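Local coordinates for Mll7089 protein (PDB 2OZ8) that is of unknown function but, as a member of the enolase superfamily, may be a magnesium-dependent hydro-lyase, at residues I166-R171 / I195-A200. Sequence-based numbering, arbitrary orientation.
Sequences IKVGHR and IDPNEA. With SO4 (sulfate ion), chain D.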
ATOM      1  N   ILE A 166     -17.582 -10.368 -31.678  1.00 35.73           N
ATOM      2  CA  ILE A 166     -17.157 -11.674 -32.077  1.00 35.21           C
ATOM      3  C   ILE A 166     -16.328 -12.319 -30.997  1.00 35.18           C
ATOM      4  O   ILE A 166     -15.768 -11.619 -30.120  1.00 35.56           O
ATOM      5  CB  ILE A 166     -16.372 -11.639 -33.407  1.00 35.86           C
ATOM      6  CG1 ILE A 166     -15.072 -10.852 -33.245  1.00 33.78           C
ATOM      7  CG2 ILE A 166     -17.308 -11.067 -34.536  1.00 34.96           C
ATOM      8  CD1 ILE A 166     -14.174 -10.863 -34.466  1.00 35.57           C
ATOM      9  N   LYS A 167     -16.270 -13.649 -31.064  1.00 34.13           N
ATOM     10  CA  LYS A 167     -15.519 -14.474 -30.124  1.00 34.49           C
ATOM     11  C   LYS A 167     -14.167 -14.746 -30.652  1.00 33.97           C
ATOM     12  O   LYS A 167     -14.043 -15.117 -31.798  1.00 33.99           O
ATOM     13  CB  LYS A 167     -16.213 -15.815 -29.886  1.00 33.70           C
ATOM     14  CG  LYS A 167     -17.613 -15.659 -29.333  1.00 35.76           C
ATOM     15  CD  LYS A 167     -17.663 -15.086 -27.951  1.00 32.58           C
ATOM     16  CE  LYS A 167     -19.064 -15.125 -27.359  1.00 35.37           C
ATOM     17  NZ  LYS A 167     -19.172 -14.286 -26.089  1.00 32.80           N
ATOM     18  N   VAL A 168     -13.156 -14.589 -29.809  1.00 34.12           N
ATOM     19  CA  VAL A 168     -11.788 -14.873 -30.218  1.00 34.35           C
ATOM     20  C   VAL A 168     -11.174 -15.780 -29.193  1.00 34.97           C
ATOM     21  O   VAL A 168     -11.882 -16.295 -28.344  1.00 35.28           O
ATOM     22  CB  VAL A 168     -10.932 -13.575 -30.424  1.00 34.55           C
ATOM     23  CG1 VAL A 168     -11.523 -12.726 -31.584  1.00 33.96           C
ATOM     24  CG2 VAL A 168     -10.838 -12.779 -29.144  1.00 32.32           C
ATOM     25  N   GLY A 169      -9.853 -15.973 -29.253  1.00 36.11           N
ATOM     26  CA  GLY A 169      -9.186 -16.851 -28.311  1.00 36.29           C
ATOM     27  C   GLY A 169      -8.739 -18.157 -28.910  1.00 38.04           C
ATOM     28  O   GLY A 169      -8.354 -19.046 -28.158  1.00 37.48           O
ATOM     29  N   HIS A 170      -8.792 -18.285 -30.247  1.00 39.38           N
ATOM     30  CA  HIS A 170      -8.148 -19.411 -30.948  1.00 42.29           C
ATOM     31  C   HIS A 170      -6.706 -19.610 -30.543  1.00 43.97           C
ATOM     32  O   HIS A 170      -5.958 -18.624 -30.402  1.00 44.14           O
ATOM     33  CB  HIS A 170      -8.216 -19.253 -32.487  1.00 42.81           C
ATOM     34  CG  HIS A 170      -9.544 -19.615 -33.042  1.00 45.92           C
ATOM     35  ND1 HIS A 170      -9.898 -20.921 -33.311  1.00 47.20           N
ATOM     36  CD2 HIS A 170     -10.659 -18.869 -33.233  1.00 50.11           C
ATOM     37  CE1 HIS A 170     -11.170 -20.956 -33.667  1.00 49.85           C
ATOM     38  NE2 HIS A 170     -11.654 -19.726 -33.639  1.00 50.80           N
ATOM     39  N   ARG A 171      -6.333 -20.876 -30.345  1.00 46.10           N
ATOM     40  CA  ARG A 171      -4.941 -21.278 -30.160  1.00 49.99           C
ATOM     41  C   ARG A 171      -4.011 -20.673 -31.230  1.00 49.04           C
ATOM     42  O   ARG A 171      -2.881 -20.289 -30.938  1.00 49.06           O
ATOM     43  CB  ARG A 171      -4.812 -22.801 -30.165  1.00 50.13           C
ATOM     44  CG  ARG A 171      -4.731 -23.447 -28.771  1.00 55.68           C
ATOM     45  CD  ARG A 171      -4.800 -25.007 -28.808  1.00 56.88           C
ATOM     46  NE  ARG A 171      -3.506 -25.670 -29.127  1.00 71.95           N
ATOM     47  CZ  ARG A 171      -3.088 -26.027 -30.357  1.00 74.41           C
ATOM     48  NH1 ARG A 171      -3.834 -25.799 -31.445  1.00 74.81           N
ATOM     49  NH2 ARG A 171      -1.901 -26.614 -30.502  1.00 76.71           N
ATOM     50  N   ILE A 195     -14.307  -7.539 -29.087  1.00 33.60           N
ATOM     51  CA  ILE A 195     -13.865  -8.921 -29.051  1.00 33.58           C
ATOM     52  C   ILE A 195     -14.023  -9.520 -27.667  1.00 33.76           C
ATOM     53  O   ILE A 195     -13.898  -8.822 -26.689  1.00 33.57           O
ATOM     54  CB  ILE A 195     -12.411  -9.134 -29.547  1.00 33.36           C
ATOM     55  CG1 ILE A 195     -11.438  -8.300 -28.750  1.00 34.57           C
ATOM     56  CG2 ILE A 195     -12.297  -8.874 -31.060  1.00 31.24           C
ATOM     57  CD1 ILE A 195      -9.986  -8.757 -28.860  1.00 37.25           C
ATOM     58  N   ASP A 196     -14.278 -10.830 -27.611  1.00 34.49           N
ATOM     59  CA  ASP A 196     -14.489 -11.575 -26.382  1.00 34.24           C
ATOM     60  C   ASP A 196     -13.699 -12.880 -26.413  1.00 35.20           C
ATOM     61  O   ASP A 196     -14.166 -13.856 -26.965  1.00 36.32           O
ATOM     62  CB  ASP A 196     -15.957 -11.910 -26.263  1.00 33.95           C
ATOM     63  CG  ASP A 196     -16.316 -12.515 -24.908  1.00 36.90           C
ATOM     64  OD1 ASP A 196     -15.423 -12.917 -24.113  1.00 37.63           O
ATOM     65  OD2 ASP A 196     -17.523 -12.619 -24.648  1.00 40.24           O
ATOM     66  N   PRO A 197     -12.489 -12.897 -25.838  1.00 36.04           N
ATOM     67  CA  PRO A 197     -11.644 -14.091 -25.715  1.00 36.74           C
ATOM     68  C   PRO A 197     -12.110 -15.091 -24.654  1.00 38.12           C
ATOM     69  O   PRO A 197     -11.595 -16.204 -24.599  1.00 38.75           O
ATOM     70  CB  PRO A 197     -10.301 -13.515 -25.220  1.00 36.84           C
ATOM     71  CG  PRO A 197     -10.384 -12.013 -25.518  1.00 36.56           C
ATOM     72  CD  PRO A 197     -11.822 -11.701 -25.280  1.00 34.87           C
ATOM     73  N   ASN A 198     -13.022 -14.687 -23.773  1.00 38.84           N
ATOM     74  CA  ASN A 198     -13.500 -15.554 -22.712  1.00 39.06           C
ATOM     75  C   ASN A 198     -12.407 -16.258 -21.936  1.00 38.63           C
ATOM     76  O   ASN A 198     -12.436 -17.497 -21.763  1.00 38.11           O
ATOM     77  CB  ASN A 198     -14.470 -16.564 -23.252  1.00 40.21           C
ATOM     78  CG  ASN A 198     -15.700 -16.630 -22.428  1.00 46.64           C
ATOM     79  OD1 ASN A 198     -15.733 -17.270 -21.367  1.00 48.65           O
ATOM     80  ND2 ASN A 198     -16.746 -15.896 -22.883  1.00 53.86           N
ATOM     81  N   GLU A 199     -11.457 -15.449 -21.467  1.00 37.92           N
ATOM     82  CA  GLU A 199     -10.379 -15.849 -20.566  1.00 37.39           C
ATOM     83  C   GLU A 199      -9.302 -16.702 -21.236  1.00 36.94           C
ATOM     84  O   GLU A 199      -8.468 -17.303 -20.558  1.00 37.44           O
ATOM     85  CB  GLU A 199     -10.902 -16.554 -19.281  1.00 36.71           C
ATOM     86  CG  GLU A 199     -11.978 -15.849 -18.449  1.00 36.40           C
ATOM     87  CD  GLU A 199     -12.246 -16.523 -17.026  1.00 39.12           C
ATOM     88  OE1 GLU A 199     -12.531 -17.711 -16.894  1.00 44.95           O
ATOM     89  OE2 GLU A 199     -12.203 -15.867 -15.982  1.00 44.22           O
ATOM     90  N   ALA A 200      -9.329 -16.789 -22.562  1.00 36.31           N
ATOM     91  CA  ALA A 200      -8.349 -17.586 -23.286  1.00 34.74           C
ATOM     92  C   ALA A 200      -6.930 -17.080 -23.114  1.00 34.54           C
ATOM     93  O   ALA A 200      -5.972 -17.824 -23.319  1.00 35.33           O
ATOM     94  CB  ALA A 200      -8.704 -17.669 -24.795  1.00 33.94           C
TER
HETATM   95  S   SO4 D 389      -8.950 -23.584 -30.830  1.00 57.59           S
HETATM   96  O1  SO4 D 389      -9.972 -23.601 -29.761  1.00 59.47           O
HETATM   97  O2  SO4 D 389      -7.896 -22.714 -30.294  1.00 61.92           O
HETATM   98  O3  SO4 D 389      -8.349 -24.895 -31.137  1.00 58.65           O
HETATM   99  O4  SO4 D 389      -9.549 -23.101 -32.091  1.00 60.66           O
HETATM  100  O   HOH W   1     -14.348 -16.586 -26.909  1.00 41.80           O
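Lys167 starts with CG anti to its carbonyl carbon (chi1 -59°) and bends at chi2, while Asp196 holds CG anti to its backbone N (chi1 -172°). These torsions, with Lys167 and Asp196 paired on one face of the sheet, lay the two side chains side by side at the C-terminal ends of neighbouring parallel strands. These are strands 163-167 and 192-196 of the TIM-type barrel, linked by helix 173-184 in a beta-alpha-beta crossover. Lys167 NZ forms a salt bridge with Asp196 OD2 at 2.8 Å, meeting the oxygen from above the carboxylate plane. Asp196 also touches Glu224 on the next strand. Both acids lie at strand ends where relatives carry magnesium-binding acids, consistent with a metal site.

The backbone sets the register. Asp196 N donates to Ile166 O at 3.0 Å, and Val168 N donates to Asp196 O at 3.1 Å. On the other face Ile195 CG2 meets Ile166 CG1, and both isoleucines reach Leu180 of the covering helix. Val168 CG1, just past the strand, also reaches Ile195 CG2. Val168 CG2 lies against Pro197 CG at 3.7 Å.

Past the strands, the Ala200 methyl packs on Gly169, with CB 3.6 Å from Gly169 CA. Asp176 accepts the Gly169 N-H on OD2 and the His170 N-H on OD1. A water bridges the two segments, donating to Val168 O at 2.9 Å and to Asp196 O at 2.7 Å.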